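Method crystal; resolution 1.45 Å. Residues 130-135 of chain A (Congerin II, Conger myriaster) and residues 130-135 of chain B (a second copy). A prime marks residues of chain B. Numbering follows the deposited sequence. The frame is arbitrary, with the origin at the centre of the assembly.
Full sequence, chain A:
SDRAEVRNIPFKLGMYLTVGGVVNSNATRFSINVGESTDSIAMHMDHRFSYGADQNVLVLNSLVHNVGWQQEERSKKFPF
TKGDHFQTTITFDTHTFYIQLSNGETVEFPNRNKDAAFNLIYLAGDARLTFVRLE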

# COMPACT_ATOMS: atom_id res chain seq x y z
N THR A 130 5.58 2.08 8.75
CA THR A 130 5.03 3.38 9.07
C THR A 130 4.76 4.24 7.81
O THR A 130 3.98 5.19 7.90
CB THR A 130 6.00 4.13 10.04
OG1 THR A 130 7.23 4.27 9.37
CG2 THR A 130 6.16 3.39 11.38
N PHE A 131 5.39 3.98 6.66
CA PHE A 131 5.06 4.73 5.47
C PHE A 131 5.45 3.88 4.27
O PHE A 131 6.24 2.93 4.39
CB PHE A 131 5.81 6.09 5.44
CG PHE A 131 7.30 6.08 5.10
CD1 PHE A 131 8.26 6.04 6.11
CD2 PHE A 131 7.70 6.13 3.75
CE1 PHE A 131 9.64 6.04 5.77
CE2 PHE A 131 9.05 6.12 3.42
CZ PHE A 131 10.02 6.08 4.44
N VAL A 132 4.93 4.23 3.10
CA VAL A 132 5.23 3.54 1.86
C VAL A 132 5.10 4.53 0.69
O VAL A 132 4.17 5.36 0.67
CB VAL A 132 4.26 2.31 1.68
CG1 VAL A 132 2.76 2.74 1.57
CG2 VAL A 132 4.67 1.57 0.40
N ARG A 133 6.04 4.43 -0.27
CA ARG A 133 5.93 5.16 -1.52
C ARG A 133 6.17 4.11 -2.61
O ARG A 133 7.18 3.39 -2.57
CB ARG A 133 6.98 6.22 -1.67
CG ARG A 133 6.84 7.34 -0.66
CD ARG A 133 7.55 8.61 -1.13
NE ARG A 133 8.99 8.50 -1.23
CZ ARG A 133 9.79 8.57 -0.16
NH1 ARG A 133 9.33 8.74 1.07
NH2 ARG A 133 11.11 8.54 -0.34
N LEU A 134 5.25 3.97 -3.56
CA LEU A 134 5.40 3.05 -4.68
C LEU A 134 5.00 3.87 -5.91
O LEU A 134 3.81 4.18 -6.09
CB LEU A 134 4.47 1.85 -4.53
CG LEU A 134 4.40 0.88 -5.74
CD1 LEU A 134 5.82 0.35 -5.98
CD2 LEU A 134 3.39 -0.24 -5.48
N GLU A 135 5.99 4.25 -6.70
CA GLU A 135 5.73 5.13 -7.82
C GLU A 135 6.82 5.04 -8.88
O GLU A 135 6.57 5.48 -9.99
CB GLU A 135 5.58 6.56 -7.29
CG GLU A 135 6.80 7.11 -6.56
CD GLU A 135 6.59 8.48 -5.88
OE1 GLU A 135 7.22 8.67 -4.83
OE2 GLU A 135 5.83 9.33 -6.38
OXT GLU A 135 7.89 4.51 -8.62
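Chain B, residues 130-135: TFVRLE

Residues 130-134 of chain B belong to a β-strand that begins earlier in the chain; it lies beside the same strand of chain A and runs the other way, the N-to-C directions making an angle of 152° and the strand axes approaching to 4.8 Å. An exact two-fold axis relates the copies, so the register is centred on Arg133 facing Arg133′, and every contact described from chain A recurs with the chains exchanged. Phi is between -119° and -159° throughout the chain B stretch and, from Phe131′ to Leu134′, psi is between 106° and 163°, the extended form that lets neighbouring strands share hydrogen bonds; Thr130′, with psi of -21°, departs from it.

Thr130 of chain A makes no contact with the other stretch, and its OG1 is hydrogen-bonded elsewhere in the structure. Phe131 lies opposite Glu135′, their CA atoms 4.9 Å apart. Its CB rests 3.2 Å from Leu134′ O and 4.0 Å from Glu135′ CB, while the end of the side chain leads away, so the contact with the other strand is made mainly at the base of the side chain.

Val132 pairs with Leu134′ across 5.4 Å between CA atoms. Val132 N donates to Leu134′ O at 3.0 Å, and Leu134′ N returns a bond to Val132 O at 2.8 Å, closing a hydrogen-bonded ring. Both side chains are buried on the same face of the sheet, Val132 CG1 lying 4.0 Å from Leu134′ CB; a branched aliphatic pair suits a place where there is little water to satisfy polar groups.

Arg133 meets Arg133′ as a non-hydrogen-bonded pair, with CA atoms 4.3 Å apart. Arg133 CA instead approaches Val132′ O at 3.5 Å in a CA-H...O contact. The two arginines project from the face opposite the valine-leucine pairs, and their aliphatic stems come together, Arg133 CD to Arg133′ CD being 3.9 Å. The charged ends find acids rather than each other: Arg133 NH1 forms a salt bridge with Glu135′ OE2 at 2.9 Å. Arginine suits the place because its aliphatic stem can pack against its twin while the guanidinium, farther out, meets the carboxylate of Glu135′.

Leu134 repeats the pairing with Val132′, its N donating to Val132′ O at 2.8 Å and its O accepting from Val132′ N at 3.0 Å. Glu135, the C-terminal residue, is exposed, and its OE2 completes the second salt bridge, 2.9 Å from Arg133′ NH1. Its CA-to-CB bond points sideways, but with chi1 p and chi2 t the end of the side chain comes nearer to the other strand, where the two opposite charges compensate each other.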

# COMPACT_ATOMS: atom_id res chain seq x y z
N THR B 130 -2.32 2.91 -9.90
CA THR B 130 -1.01 2.78 -10.50
C THR B 130 0.11 3.24 -9.55
O THR B 130 1.27 2.85 -9.77
CB THR B 130 -0.96 3.59 -11.83
OG1 THR B 130 -1.22 4.94 -11.51
CG2 THR B 130 -1.95 3.05 -12.88
N PHE B 131 -0.14 4.06 -8.53
CA PHE B 131 0.90 4.41 -7.60
C PHE B 131 0.23 4.83 -6.30
O PHE B 131 -0.97 5.16 -6.27
CB PHE B 131 1.79 5.56 -8.15
CG PHE B 131 1.22 6.98 -8.13
CD1 PHE B 131 0.57 7.49 -9.25
CD2 PHE B 131 1.37 7.77 -6.98
CE1 PHE B 131 0.06 8.81 -9.22
CE2 PHE B 131 0.86 9.06 -6.95
CZ PHE B 131 0.21 9.58 -8.07
N VAL B 132 1.00 4.86 -5.21
CA VAL B 132 0.52 5.28 -3.91
C VAL B 132 1.68 5.87 -3.11
O VAL B 132 2.82 5.35 -3.16
CB VAL B 132 -0.11 4.04 -3.15
CG1 VAL B 132 0.93 2.91 -2.89
CG2 VAL B 132 -0.68 4.55 -1.82
N ARG B 133 1.40 6.97 -2.37
CA ARG B 133 2.34 7.52 -1.42
C ARG B 133 1.55 7.70 -0.13
O ARG B 133 0.47 8.33 -0.15
CB ARG B 133 2.87 8.87 -1.83
CG ARG B 133 3.70 8.82 -3.09
CD ARG B 133 4.62 10.03 -3.21
NE ARG B 133 3.94 11.30 -3.37
CZ ARG B 133 3.44 11.70 -4.55
NH1 ARG B 133 3.53 10.97 -5.65
NH2 ARG B 133 2.89 12.91 -4.65
N LEU B 134 2.01 7.14 0.98
CA LEU B 134 1.36 7.31 2.28
C LEU B 134 2.50 7.63 3.24
O LEU B 134 3.31 6.74 3.56
CB LEU B 134 0.66 6.01 2.71
CG LEU B 134 0.08 5.99 4.14
CD1 LEU B 134 -0.93 7.13 4.24
CD2 LEU B 134 -0.53 4.63 4.46
N GLU B 135 2.58 8.88 3.65
CA GLU B 135 3.69 9.31 4.47
C GLU B 135 3.37 10.58 5.25
O GLU B 135 4.10 10.86 6.20
CB GLU B 135 4.91 9.52 3.55
CG GLU B 135 4.73 10.55 2.45
CD GLU B 135 5.89 10.64 1.44
OE1 GLU B 135 5.58 10.93 0.28
OE2 GLU B 135 7.06 10.42 1.80
OXT GLU B 135 2.40 11.25 4.96